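Probable oxidoreductase protein (Rhizobium etli, PDB 4FB5) is a probable oxidoreductase of the GFO/IDH/MocA family, thought to bind a nicotinamide dinucleotide cofactor through its Rossmann domain. Local coordinates at residues A[300-305]-A[317-322]; A[192-197]-A[237-242]; A[113-118]-A[138-143]; A[227-232]-A[381-386]; A[59-64]-A[81-86]. All coordinates share one frame; numbering follows the deposited sequence.

Interaction 1: A[300-305]-A[317-322]; sequences MNEFEL and FRKILA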
# COMPACT_ATOMS: atom_id res chain seq x y z
N MSE A 300 -1.84 -4.52 -11.65
CA MSE A 300 -2.45 -5.51 -12.52
C MSE A 300 -2.46 -6.98 -11.99
O MSE A 300 -3.32 -7.82 -12.33
CB MSE A 300 -1.54 -5.51 -13.72
CG MSE A 300 -2.22 -5.37 -14.95
SE MSE A 300 -1.19 -6.20 -16.43
CE MSE A 300 0.62 -5.47 -16.06
N ASN A 301 -1.45 -7.30 -11.20
CA ASN A 301 -1.30 -8.69 -10.83
C ASN A 301 -1.86 -9.03 -9.46
O ASN A 301 -1.48 -9.99 -8.89
CB ASN A 301 0.14 -9.15 -11.05
CG ASN A 301 0.50 -9.21 -12.54
OD1 ASN A 301 1.22 -8.37 -13.04
ND2 ASN A 301 -0.08 -10.18 -13.26
N GLU A 302 -2.79 -8.24 -8.97
CA GLU A 302 -3.39 -8.51 -7.67
C GLU A 302 -4.81 -7.97 -7.64
O GLU A 302 -5.24 -7.25 -8.54
CB GLU A 302 -2.56 -7.95 -6.51
CG GLU A 302 -2.12 -6.53 -6.72
CD GLU A 302 -1.28 -5.96 -5.58
OE1 GLU A 302 -1.86 -5.19 -4.77
OE2 GLU A 302 -0.05 -6.27 -5.53
N PHE A 303 -5.56 -8.41 -6.64
CA PHE A 303 -6.81 -7.80 -6.28
C PHE A 303 -7.09 -8.11 -4.85
O PHE A 303 -6.43 -8.92 -4.26
CB PHE A 303 -7.94 -8.22 -7.16
CG PHE A 303 -8.36 -9.61 -6.96
CD1 PHE A 303 -9.57 -9.89 -6.29
CD2 PHE A 303 -7.58 -10.66 -7.45
CE1 PHE A 303 -9.98 -11.20 -6.07
CE2 PHE A 303 -7.97 -11.96 -7.26
CZ PHE A 303 -9.19 -12.24 -6.57
N GLU A 304 -8.05 -7.41 -4.30
CA GLU A 304 -8.33 -7.48 -2.90
C GLU A 304 -9.77 -7.92 -2.76
O GLU A 304 -10.63 -7.34 -3.42
CB GLU A 304 -8.15 -6.11 -2.24
CG GLU A 304 -6.78 -5.57 -2.25
CD GLU A 304 -6.67 -4.32 -1.36
OE1 GLU A 304 -6.82 -4.44 -0.12
OE2 GLU A 304 -6.43 -3.21 -1.89
N LEU A 305 -10.02 -8.92 -1.92
CA LEU A 305 -11.34 -9.53 -1.75
C LEU A 305 -11.76 -9.59 -0.30
O LEU A 305 -11.02 -10.11 0.53
CB LEU A 305 -11.32 -10.97 -2.31
CG LEU A 305 -12.50 -11.87 -1.91
CD1 LEU A 305 -13.69 -11.50 -2.69
CD2 LEU A 305 -12.22 -13.33 -2.13
N PHE A 317 -9.88 -7.21 3.90
CA PHE A 317 -9.64 -7.54 2.53
C PHE A 317 -8.48 -8.44 2.38
O PHE A 317 -7.45 -8.20 3.01
CB PHE A 317 -9.31 -6.24 1.83
CG PHE A 317 -10.50 -5.51 1.38
CD1 PHE A 317 -11.14 -5.88 0.21
CD2 PHE A 317 -11.03 -4.47 2.16
CE1 PHE A 317 -12.28 -5.19 -0.22
CE2 PHE A 317 -12.14 -3.80 1.74
CZ PHE A 317 -12.76 -4.15 0.50
N ARG A 318 -8.57 -9.42 1.50
CA ARG A 318 -7.39 -10.18 1.25
C ARG A 318 -6.74 -9.80 -0.02
O ARG A 318 -7.39 -9.78 -1.05
CB ARG A 318 -7.70 -11.66 1.19
CG ARG A 318 -7.27 -12.39 2.41
CD ARG A 318 -7.45 -13.89 2.25
NE ARG A 318 -8.81 -14.10 1.81
CZ ARG A 318 -9.47 -15.21 1.99
NH1 ARG A 318 -8.84 -16.21 2.60
NH2 ARG A 318 -10.73 -15.29 1.56
N LYS A 319 -5.42 -9.59 0.06
CA LYS A 319 -4.61 -9.27 -1.12
C LYS A 319 -4.19 -10.57 -1.82
O LYS A 319 -3.30 -11.30 -1.35
CB LYS A 319 -3.41 -8.40 -0.71
CG LYS A 319 -2.57 -7.83 -1.90
CD LYS A 319 -1.94 -6.48 -1.50
CE LYS A 319 -0.47 -6.57 -1.37
NZ LYS A 319 0.12 -5.42 -0.58
N ILE A 320 -4.83 -10.88 -2.92
CA ILE A 320 -4.58 -12.12 -3.62
C ILE A 320 -3.73 -11.92 -4.86
O ILE A 320 -4.14 -11.20 -5.77
CB ILE A 320 -5.93 -12.72 -4.05
CG1 ILE A 320 -6.77 -12.99 -2.81
CG2 ILE A 320 -5.72 -14.00 -4.95
CD1 ILE A 320 -8.16 -13.35 -3.15
N LEU A 321 -2.55 -12.58 -4.91
CA LEU A 321 -1.62 -12.43 -6.04
C LEU A 321 -1.85 -13.37 -7.23
O LEU A 321 -2.10 -14.60 -7.06
CB LEU A 321 -0.19 -12.51 -5.56
CG LEU A 321 0.14 -11.60 -4.35
CD1 LEU A 321 1.57 -11.83 -3.88
CD2 LEU A 321 -0.11 -10.07 -4.56
N ALA A 322 -1.79 -12.83 -8.43
CA ALA A 322 -1.99 -13.63 -9.63
C ALA A 322 -1.19 -14.93 -9.58
O ALA A 322 0.04 -14.91 -9.30
CB ALA A 322 -1.63 -12.83 -10.85
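Phe303 and Ile320 face each other across a beta hairpin of antiparallel strands 302-307 and 316-321, at one border of this chain's large mixed sheet. They form a hydrogen-bonded pair: Ile320 N gives a straight bond to Phe303 O (2.9 Å, 166°), and Phe303 N returns one to Ile320 O (3.2 Å). Ile320 can be followed outward. Its CB lies 3.9 Å from Phe303 CE2, its CG2 branch rests near that same ring carbon, and on the other branch CG1 carries CD1 to Phe303 CZ (3.7 Å), where it also meets Leu305 CB (4.0 Å). With CG1 beside the backbone N (chi1 -61°), both branches stay along the phenyl group. A branched, apolar residue thus fills the angle between ring and leucine, while Phe303 reaches on to Val159, His162 and Leu166 of helix 158-168. An alanine in place of Phe303 would probably leave Ile320 without its ring partner and open a gap beneath that helix. Phe317, Arg318 and Lys319 pair with a strand of the second subunit, which continues the sheet. On the face bearing Glu302 and Glu304, Glu302 OE1 lies against the aliphatic part of Lys319, 3.5 Å from its CD.

Interaction 2: A[192-197]-A[237-242]; sequences IFFYWK and PDRPLS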
# COMPACT_ATOMS: atom_id res chain seq x y z
N ILE A 192 1.32 21.05 -24.07
CA ILE A 192 1.50 20.16 -25.20
C ILE A 192 0.66 20.69 -26.38
O ILE A 192 -0.47 21.19 -26.16
CB ILE A 192 1.13 18.71 -24.83
CG1 ILE A 192 2.04 18.21 -23.72
CG2 ILE A 192 1.17 17.78 -26.06
CD1 ILE A 192 3.55 18.51 -23.97
N PHE A 193 1.21 20.63 -27.59
CA PHE A 193 0.49 21.12 -28.74
C PHE A 193 -0.80 20.38 -28.98
O PHE A 193 -0.88 19.17 -28.79
CB PHE A 193 1.34 21.08 -30.02
CG PHE A 193 2.54 22.01 -29.99
CD1 PHE A 193 2.42 23.32 -29.55
CD2 PHE A 193 3.81 21.56 -30.43
CE1 PHE A 193 3.54 24.18 -29.52
CE2 PHE A 193 4.93 22.40 -30.39
CZ PHE A 193 4.79 23.72 -29.93
N PHE A 194 -1.80 21.14 -29.38
CA PHE A 194 -3.06 20.66 -29.92
C PHE A 194 -2.89 19.58 -30.99
O PHE A 194 -2.23 19.77 -32.01
CB PHE A 194 -3.81 21.86 -30.52
CG PHE A 194 -5.22 21.56 -30.87
CD1 PHE A 194 -5.53 20.80 -32.02
CD2 PHE A 194 -6.26 22.04 -30.06
CE1 PHE A 194 -6.87 20.50 -32.34
CE2 PHE A 194 -7.61 21.74 -30.39
CZ PHE A 194 -7.91 20.96 -31.53
N TYR A 195 -3.49 18.43 -30.79
CA TYR A 195 -3.60 17.49 -31.90
C TYR A 195 -5.03 16.83 -31.95
O TYR A 195 -5.98 17.34 -31.29
CB TYR A 195 -2.47 16.47 -31.87
CG TYR A 195 -2.43 15.62 -30.63
CD1 TYR A 195 -2.75 14.26 -30.67
CD2 TYR A 195 -2.09 16.18 -29.37
CE1 TYR A 195 -2.70 13.47 -29.51
CE2 TYR A 195 -2.07 15.42 -28.23
CZ TYR A 195 -2.37 14.07 -28.30
OH TYR A 195 -2.32 13.31 -27.17
N TRP A 196 -5.17 15.74 -32.72
CA TRP A 196 -6.51 15.25 -32.99
C TRP A 196 -7.32 14.93 -31.73
O TRP A 196 -8.56 14.93 -31.78
CB TRP A 196 -6.49 14.07 -33.94
CG TRP A 196 -5.87 12.89 -33.38
CD1 TRP A 196 -4.53 12.57 -33.42
CD2 TRP A 196 -6.52 11.83 -32.67
NE1 TRP A 196 -4.32 11.38 -32.77
CE2 TRP A 196 -5.52 10.90 -32.30
CE3 TRP A 196 -7.86 11.58 -32.30
CZ2 TRP A 196 -5.81 9.73 -31.58
CZ3 TRP A 196 -8.16 10.41 -31.56
CH2 TRP A 196 -7.13 9.50 -31.22
N LYS A 197 -6.64 14.69 -30.61
CA LYS A 197 -7.36 14.27 -29.40
C LYS A 197 -8.13 15.38 -28.76
O LYS A 197 -8.73 15.17 -27.71
CB LYS A 197 -6.45 13.61 -28.37
CG LYS A 197 -6.28 12.16 -28.71
CD LYS A 197 -5.46 11.38 -27.73
CE LYS A 197 -5.66 9.89 -28.04
NZ LYS A 197 -4.78 9.01 -27.22
N PRO A 237 -9.12 25.84 -21.65
CA PRO A 237 -10.00 26.31 -22.78
C PRO A 237 -9.36 26.13 -24.15
O PRO A 237 -10.07 25.97 -25.14
CB PRO A 237 -10.21 27.79 -22.49
CG PRO A 237 -9.74 27.99 -21.05
CD PRO A 237 -8.71 26.93 -20.74
N ASP A 238 -8.03 26.16 -24.21
CA ASP A 238 -7.35 26.22 -25.52
C ASP A 238 -6.00 25.58 -25.39
O ASP A 238 -5.58 25.37 -24.28
CB ASP A 238 -7.29 27.66 -26.12
CG ASP A 238 -6.38 28.66 -25.30
OD1 ASP A 238 -6.01 28.40 -24.11
OD2 ASP A 238 -6.04 29.75 -25.87
N ARG A 239 -5.28 25.33 -26.47
CA ARG A 239 -3.91 24.81 -26.35
C ARG A 239 -3.05 25.30 -27.51
O ARG A 239 -3.58 25.48 -28.61
CB ARG A 239 -3.92 23.28 -26.30
CG ARG A 239 -5.24 22.68 -25.86
CD ARG A 239 -5.06 21.27 -25.33
NE ARG A 239 -3.66 20.96 -25.07
CZ ARG A 239 -3.23 20.24 -24.04
NH1 ARG A 239 -4.10 19.75 -23.17
NH2 ARG A 239 -1.94 20.01 -23.89
N PRO A 240 -1.75 25.51 -27.31
CA PRO A 240 -0.99 26.01 -28.46
C PRO A 240 -1.02 25.06 -29.69
O PRO A 240 -1.20 23.87 -29.55
CB PRO A 240 0.44 26.11 -27.91
CG PRO A 240 0.47 25.02 -26.86
CD PRO A 240 -0.87 25.17 -26.17
N LEU A 241 -0.86 25.68 -30.86
CA LEU A 241 -0.60 25.04 -32.16
C LEU A 241 0.89 25.00 -32.47
O LEU A 241 1.64 25.98 -32.23
CB LEU A 241 -1.28 25.83 -33.30
CG LEU A 241 -2.80 25.86 -33.29
CD1 LEU A 241 -3.43 27.13 -33.95
CD2 LEU A 241 -3.38 24.51 -33.80
N SER A 242 1.31 23.88 -33.03
CA SER A 242 2.72 23.65 -33.27
C SER A 242 3.24 24.62 -34.32
O SER A 242 4.42 24.97 -34.33
CB SER A 242 2.93 22.22 -33.71
OG SER A 242 2.00 21.88 -34.71
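Arg239 reaches from the short two-stranded antiparallel sheet formed by 238-240 and 246-248 to the carbonyl of Ile192, tying this sheet to the loop between strand 175-183 and helix 206-221. Its NH2 donates to Ile192 O (3.0 Å, 163°), with the oxygen in the guanidinium plane, and NE adds a weak bond to the same oxygen (3.4 Å). NH2 also bonds to Asp189 O, so a long, multi-donor side chain suits a place with two main-chain carbonyls to reach. A leucine in place of Arg239 would probably leave the carbonyls of Ile192 and Asp189 without these donors and the loop less firmly held. The second tie is made by the backbone: Phe194 N donates to Pro240 O (2.8 Å). Proline, with no N-H needing an acceptor, adds an apolar ring whose CG packs against Phe193 CD1 (3.7 Å). With CG beside its backbone N (chi1 -65°), Phe193 brings its ring under Ser242, whose CA sits 3.5 Å from the ring centroid, only 6° off the normal.

Interaction 3: A[113-118]-A[138-143]; sequences AALEAG and LATAER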
# COMPACT_ATOMS: atom_id res chain seq x y z
N ALA A 113 -13.79 -3.03 -45.69
CA ALA A 113 -13.15 -3.56 -46.88
C ALA A 113 -12.61 -4.95 -46.54
O ALA A 113 -12.65 -5.85 -47.36
CB ALA A 113 -12.07 -2.66 -47.36
N ALA A 114 -12.14 -5.14 -45.32
CA ALA A 114 -11.60 -6.43 -44.94
C ALA A 114 -12.69 -7.49 -44.91
O ALA A 114 -12.56 -8.55 -45.53
CB ALA A 114 -10.90 -6.35 -43.59
N LEU A 115 -13.77 -7.19 -44.20
CA LEU A 115 -14.86 -8.12 -44.04
C LEU A 115 -15.45 -8.55 -45.38
O LEU A 115 -15.48 -9.75 -45.70
CB LEU A 115 -15.93 -7.54 -43.12
CG LEU A 115 -15.52 -7.55 -41.64
CD1 LEU A 115 -16.40 -6.64 -40.83
CD2 LEU A 115 -15.53 -8.96 -41.05
N GLU A 116 -15.87 -7.56 -46.16
CA GLU A 116 -16.33 -7.73 -47.55
C GLU A 116 -15.41 -8.62 -48.36
O GLU A 116 -15.90 -9.46 -49.12
CB GLU A 116 -16.45 -6.38 -48.26
CG GLU A 116 -17.82 -5.71 -48.09
CD GLU A 116 -17.85 -4.25 -48.60
OE1 GLU A 116 -16.79 -3.76 -49.05
OE2 GLU A 116 -18.93 -3.60 -48.54
N ALA A 117 -14.09 -8.44 -48.22
CA ALA A 117 -13.13 -9.32 -48.91
C ALA A 117 -12.98 -10.63 -48.20
O ALA A 117 -11.94 -11.29 -48.31
CB ALA A 117 -11.78 -8.65 -49.09
N GLY A 118 -14.03 -10.99 -47.45
CA GLY A 118 -14.18 -12.28 -46.75
C GLY A 118 -13.13 -12.66 -45.73
O GLY A 118 -12.68 -13.80 -45.72
N LEU A 138 -21.07 -3.22 -38.23
CA LEU A 138 -21.71 -4.40 -37.70
C LEU A 138 -22.55 -5.12 -38.78
O LEU A 138 -22.41 -6.34 -39.00
CB LEU A 138 -22.56 -4.02 -36.50
CG LEU A 138 -23.31 -5.23 -35.96
CD1 LEU A 138 -22.35 -6.37 -35.47
CD2 LEU A 138 -24.32 -4.75 -34.92
N ALA A 139 -23.42 -4.33 -39.43
CA ALA A 139 -24.22 -4.80 -40.54
C ALA A 139 -23.31 -5.61 -41.43
O ALA A 139 -23.56 -6.82 -41.63
CB ALA A 139 -24.86 -3.65 -41.29
N THR A 140 -22.21 -5.00 -41.89
CA THR A 140 -21.27 -5.79 -42.67
C THR A 140 -21.00 -7.09 -41.95
O THR A 140 -21.46 -8.13 -42.41
CB THR A 140 -19.96 -5.10 -42.94
OG1 THR A 140 -20.18 -3.88 -43.64
CG2 THR A 140 -19.08 -6.01 -43.77
N ALA A 141 -20.32 -7.03 -40.81
CA ALA A 141 -19.78 -8.21 -40.13
C ALA A 141 -20.77 -9.36 -39.97
O ALA A 141 -20.44 -10.50 -40.25
CB ALA A 141 -19.21 -7.80 -38.77
N GLU A 142 -21.95 -9.04 -39.46
CA GLU A 142 -23.07 -9.97 -39.39
C GLU A 142 -23.24 -10.62 -40.75
O GLU A 142 -23.15 -11.84 -40.90
CB GLU A 142 -24.36 -9.23 -39.00
CG GLU A 142 -24.67 -9.26 -37.50
CD GLU A 142 -25.67 -8.17 -37.04
OE1 GLU A 142 -25.92 -7.21 -37.80
OE2 GLU A 142 -26.19 -8.28 -35.89
N ARG A 143 -23.43 -9.75 -41.76
CA ARG A 143 -23.51 -10.17 -43.15
C ARG A 143 -22.28 -10.94 -43.60
O ARG A 143 -22.42 -11.93 -44.30
CB ARG A 143 -23.75 -8.97 -44.06
CG ARG A 143 -24.02 -9.34 -45.50
CD ARG A 143 -24.52 -8.15 -46.28
NE ARG A 143 -23.46 -7.16 -46.49
CZ ARG A 143 -23.43 -5.94 -45.95
NH1 ARG A 143 -24.41 -5.52 -45.13
NH2 ARG A 143 -22.42 -5.13 -46.23
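The guanidinium group of Arg143 turns an edge toward the carboxylate of Glu116, with Glu116 OE2 near its plane but 4.5 Å from NH2, beyond a salt bridge. One face of the same guanidinium lies over its own helix, where Thr140 CA sits 3.6 Å above the plane, offset toward the rim. Beneath this exposed, polar margin, helices 107-116 and 131-143 of the Rossmann domain touch through apolar groups, a leucine against a methyl and an alanine. Leu115 CB meets the methyl of Thr140, CG2, at 3.6 Å, and its CD1 branch reaches Ala141 CB at 3.7 Å. Having CG2 anti to the main-chain nitrogen of Thr140 sends the methyl to the neighbouring helix, while OG1 turns back to bond to Arg136 O within its own helix. Threonine therefore presents a greasy surface without leaving its hydroxyl unpaired, and alanine lets the leucine come close. Leu115 also packs on Val121 of strand 120-123. With no hydrogen bond joining the two segments, their cohesion probably rests on these van der Waals contacts, aided at most by a distant attraction between Glu116 and Arg143.

Interaction 4: A[227-232]-A[381-386]; sequences AVITDM and AQSFHE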
# COMPACT_ATOMS: atom_id res chain seq x y z
N ALA A 227 -29.20 3.35 -18.02
CA ALA A 227 -29.48 4.76 -17.96
C ALA A 227 -28.16 5.40 -17.54
O ALA A 227 -27.35 4.73 -16.91
CB ALA A 227 -30.56 5.02 -16.97
N VAL A 228 -27.93 6.67 -17.90
CA VAL A 228 -26.69 7.39 -17.61
C VAL A 228 -26.99 8.85 -17.40
O VAL A 228 -27.93 9.36 -17.98
CB VAL A 228 -25.61 7.25 -18.73
CG1 VAL A 228 -25.24 5.77 -18.97
CG2 VAL A 228 -26.00 7.95 -20.04
N ILE A 229 -26.24 9.53 -16.53
CA ILE A 229 -26.20 10.97 -16.58
C ILE A 229 -24.78 11.50 -16.28
O ILE A 229 -24.17 11.14 -15.26
CB ILE A 229 -27.21 11.66 -15.70
CG1 ILE A 229 -26.98 13.17 -15.83
CG2 ILE A 229 -26.99 11.30 -14.24
CD1 ILE A 229 -28.16 14.07 -15.59
N THR A 230 -24.31 12.41 -17.15
CA THR A 230 -22.93 12.74 -17.26
C THR A 230 -22.60 14.19 -16.93
O THR A 230 -23.29 15.08 -17.36
CB THR A 230 -22.56 12.46 -18.67
OG1 THR A 230 -22.85 11.08 -18.94
CG2 THR A 230 -21.10 12.72 -18.91
N ASP A 231 -21.55 14.40 -16.15
CA ASP A 231 -20.91 15.71 -16.01
C ASP A 231 -19.56 15.60 -16.70
O ASP A 231 -18.91 14.55 -16.63
CB ASP A 231 -20.75 16.13 -14.54
CG ASP A 231 -20.40 17.60 -14.40
OD1 ASP A 231 -20.41 18.29 -15.46
OD2 ASP A 231 -20.11 18.11 -13.29
N MSE A 232 -19.15 16.64 -17.42
CA MSE A 232 -17.92 16.56 -18.23
C MSE A 232 -17.05 17.74 -18.00
O MSE A 232 -17.58 18.82 -17.78
CB MSE A 232 -18.22 16.44 -19.71
CG MSE A 232 -18.20 15.03 -20.07
SE MSE A 232 -18.76 14.79 -21.86
CE MSE A 232 -17.61 13.37 -22.48
N ALA A 381 -22.57 11.40 -23.80
CA ALA A 381 -22.35 12.74 -24.30
C ALA A 381 -23.69 13.52 -24.39
O ALA A 381 -23.84 14.69 -23.91
CB ALA A 381 -21.69 12.68 -25.62
N GLN A 382 -24.68 12.85 -24.97
CA GLN A 382 -25.95 13.49 -25.13
C GLN A 382 -26.38 13.85 -23.73
O GLN A 382 -26.73 15.02 -23.42
CB GLN A 382 -26.95 12.53 -25.78
CG GLN A 382 -28.30 13.16 -25.92
CD GLN A 382 -29.35 12.27 -26.59
OE1 GLN A 382 -29.26 11.03 -26.59
NE2 GLN A 382 -30.40 12.92 -27.13
N SER A 383 -26.28 12.85 -22.86
CA SER A 383 -26.64 13.05 -21.51
C SER A 383 -26.13 14.35 -20.93
O SER A 383 -26.76 14.89 -20.02
CB SER A 383 -26.15 11.86 -20.71
OG SER A 383 -26.32 12.10 -19.34
N PHE A 384 -25.00 14.87 -21.43
CA PHE A 384 -24.34 16.02 -20.79
C PHE A 384 -24.80 17.29 -21.43
O PHE A 384 -25.04 18.31 -20.77
CB PHE A 384 -22.81 15.95 -20.95
CG PHE A 384 -22.09 17.23 -20.60
CD1 PHE A 384 -22.01 17.66 -19.29
CD2 PHE A 384 -21.52 18.02 -21.58
CE1 PHE A 384 -21.35 18.86 -18.95
CE2 PHE A 384 -20.88 19.22 -21.26
CZ PHE A 384 -20.80 19.65 -19.95
N HIS A 385 -24.87 17.23 -22.74
CA HIS A 385 -25.35 18.38 -23.51
C HIS A 385 -26.83 18.71 -23.25
O HIS A 385 -27.20 19.89 -23.12
CB HIS A 385 -24.99 18.19 -24.97
CG HIS A 385 -23.53 18.35 -25.21
ND1 HIS A 385 -22.86 19.54 -24.94
CD2 HIS A 385 -22.59 17.48 -25.66
CE1 HIS A 385 -21.57 19.38 -25.22
NE2 HIS A 385 -21.39 18.14 -25.65
N GLU A 386 -27.64 17.66 -23.09
CA GLU A 386 -29.06 17.84 -22.75
C GLU A 386 -29.32 17.96 -21.24
O GLU A 386 -30.45 18.08 -20.83
CB GLU A 386 -29.92 16.74 -23.38
CG GLU A 386 -30.11 16.94 -24.88
CD GLU A 386 -30.61 15.70 -25.57
OE1 GLU A 386 -31.37 14.90 -24.93
OE2 GLU A 386 -30.24 15.50 -26.77
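Ser383 and Phe384, adjacent on the last turns of helix 367-385, press against strand 227-232 where the contact is most closely packed. Ser383 OG accepts a bond from Thr230 N, bent at 131° (3.0 Å). This hydroxyl extends away from its own backbone N (chi1 171°), reaching the strand between Ile229 and Thr230; a serine, short and polar, suits a place where the helix comes this close to a main-chain N-H. Phe384 then lies along the following residues. Its ring takes CB of Met232 (selenomethionine) over one face, 3.8 Å from the centroid and almost on the normal, and Met232 SE stands obliquely at 4.8 Å in a Met-aromatic contact. Thr230 O lies at the ring edge, in plane, 3.5 Å from CD1. The outer side of the helix is looser: Gln382 points away from the strand, and its NE2 donates instead to Glu386 OE2 (2.6 Å), near the end of the helix. Asp231 makes a salt bridge to Arg260 of the fourth subunit. The axes of 381-385 and 227-232 lie 6.4 Å apart at closest, their directions 63° apart. Strand 254-261 flanks 225-233 in the sheet, Ser383 touches Ile390 of strand 390-391, and Met232 and Ala381 both meet Leu207 of helix 206-221.

Interaction 5: A[59-64]-A[81-86]; sequences LVHLAE and KATADW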
# COMPACT_ATOMS: atom_id res chain seq x y z
N LEU A 59 2.98 -14.62 -40.49
CA LEU A 59 2.95 -13.17 -40.59
C LEU A 59 3.34 -12.90 -42.01
O LEU A 59 4.51 -13.08 -42.39
CB LEU A 59 3.91 -12.49 -39.60
CG LEU A 59 4.05 -13.13 -38.20
CD1 LEU A 59 5.26 -12.62 -37.43
CD2 LEU A 59 2.78 -13.00 -37.38
N VAL A 60 2.35 -12.48 -42.77
CA VAL A 60 2.42 -12.49 -44.21
C VAL A 60 2.61 -11.10 -44.79
O VAL A 60 3.60 -10.86 -45.48
CB VAL A 60 1.15 -13.12 -44.76
CG1 VAL A 60 1.17 -13.09 -46.29
CG2 VAL A 60 1.01 -14.54 -44.26
N HIS A 61 1.69 -10.19 -44.48
CA HIS A 61 1.61 -8.91 -45.17
C HIS A 61 1.51 -7.79 -44.15
O HIS A 61 0.92 -7.98 -43.08
CB HIS A 61 0.33 -8.92 -46.00
CG HIS A 61 0.44 -8.23 -47.33
ND1 HIS A 61 0.12 -8.85 -48.52
CD2 HIS A 61 0.81 -6.96 -47.66
CE1 HIS A 61 0.27 -8.00 -49.52
NE2 HIS A 61 0.70 -6.85 -49.03
N LEU A 62 2.02 -6.60 -44.49
CA LEU A 62 2.03 -5.47 -43.56
C LEU A 62 1.98 -4.14 -44.29
O LEU A 62 2.66 -3.97 -45.28
CB LEU A 62 3.29 -5.54 -42.69
CG LEU A 62 3.56 -4.52 -41.58
CD1 LEU A 62 4.63 -5.05 -40.67
CD2 LEU A 62 3.97 -3.18 -42.15
N ALA A 63 1.22 -3.18 -43.75
CA ALA A 63 1.01 -1.87 -44.39
C ALA A 63 1.26 -0.72 -43.44
O ALA A 63 1.11 -0.89 -42.25
CB ALA A 63 -0.40 -1.79 -44.90
N GLU A 64 1.61 0.46 -43.98
CA GLU A 64 1.78 1.69 -43.16
C GLU A 64 1.39 3.04 -43.82
O GLU A 64 2.08 3.57 -44.70
CB GLU A 64 3.19 1.76 -42.57
CG GLU A 64 3.34 2.79 -41.47
CD GLU A 64 2.56 2.44 -40.18
OE1 GLU A 64 2.05 1.30 -40.07
OE2 GLU A 64 2.47 3.31 -39.26
N LYS A 81 5.88 -9.94 -46.58
CA LYS A 81 5.64 -8.87 -47.53
C LYS A 81 5.35 -7.56 -46.81
O LYS A 81 4.74 -7.56 -45.75
CB LYS A 81 4.45 -9.22 -48.42
CG LYS A 81 4.60 -10.52 -49.20
CD LYS A 81 3.26 -11.13 -49.54
CE LYS A 81 3.39 -12.65 -49.63
NZ LYS A 81 2.07 -13.23 -50.01
N ALA A 82 5.79 -6.44 -47.41
CA ALA A 82 5.37 -5.07 -47.06
C ALA A 82 4.54 -4.44 -48.23
O ALA A 82 4.38 -5.07 -49.29
CB ALA A 82 6.58 -4.24 -46.75
N THR A 83 3.99 -3.22 -48.02
CA THR A 83 3.30 -2.37 -49.03
C THR A 83 2.77 -1.14 -48.34
O THR A 83 2.64 -1.12 -47.12
CB THR A 83 2.06 -2.99 -49.70
OG1 THR A 83 1.45 -3.93 -48.81
CG2 THR A 83 2.39 -3.65 -51.07
N ALA A 84 2.44 -0.11 -49.12
CA ALA A 84 1.83 1.10 -48.56
C ALA A 84 0.40 1.28 -49.10
O ALA A 84 -0.24 2.32 -48.93
CB ALA A 84 2.70 2.33 -48.82
N ASP A 85 -0.06 0.22 -49.76
CA ASP A 85 -1.44 0.10 -50.17
C ASP A 85 -2.09 -0.97 -49.28
O ASP A 85 -1.72 -2.15 -49.32
CB ASP A 85 -1.53 -0.26 -51.66
CG ASP A 85 -2.96 -0.56 -52.14
OD1 ASP A 85 -3.92 -0.54 -51.31
OD2 ASP A 85 -3.13 -0.81 -53.36
N TRP A 86 -3.06 -0.55 -48.47
CA TRP A 86 -3.72 -1.49 -47.58
C TRP A 86 -4.83 -2.26 -48.26
O TRP A 86 -5.12 -3.39 -47.87
CB TRP A 86 -4.26 -0.79 -46.36
CG TRP A 86 -5.21 0.30 -46.63
CD1 TRP A 86 -4.91 1.62 -46.82
CD2 TRP A 86 -6.63 0.20 -46.70
NE1 TRP A 86 -6.07 2.35 -47.01
CE2 TRP A 86 -7.14 1.49 -46.95
CE3 TRP A 86 -7.53 -0.87 -46.57
CZ2 TRP A 86 -8.50 1.75 -47.08
CZ3 TRP A 86 -8.88 -0.62 -46.70
CH2 TRP A 86 -9.36 0.68 -46.95
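His61 and Thr83 meet at the border of the parallel Rossmann sheet, where the short, weakly bonded strand 81-83 runs beside 59-63 with only 15° between their directions. His61 NE2 and Thr83 OG1 share a hydrogen bond of 3.0 Å, the hydroxyl lying in the plane of the ring at its edge; either may be the donor. Over one face of the imidazole sits Lys81 CB, 4.2 Å from the centroid. The main chains are joined by Lys81 N donating to Val60 O (2.7 Å, 165°). In the next shell, Asp92 OD2 bonds to His61 ND1; histidine suits a place with polar partners at both ring nitrogens, which probably hold the ring in this rotation. The extended chain of Lys81 runs alongside Val60 and carries NZ to a salt bridge with Glu94, while the Ala82 methyl touches helix 70-77. At the far end Asp85 is the N-cap of helix 86-91, its OD1 bonded weakly to Ala88 N, and Ala63 CB rests 4.2 Å from Trp86 CB.

How the interactions relate
Interactions 3 and 5 both belong to the Rossmann domain and touch directly: Ala113 CB lies 3.8 Å from Trp86 CZ3, so Trp86, at the start of helix 86-91, packs on helix 107-116. Interactions 1 and 4 reach the same large mixed sheet, far apart on it (centres about 34 Å), and each meets other subunits of the assembly. Interaction 2 is a surface contact whose strand 238-240 follows strand 225-233 of interaction 4; their centres are about 25 Å apart. No ligand or catalytic residue is identified here. A likely landmark is the glycine-rich Gly32-Gly34-Gly37 pattern, probably for the dinucleotide, which the Glu64 side chain of interaction 5 touches.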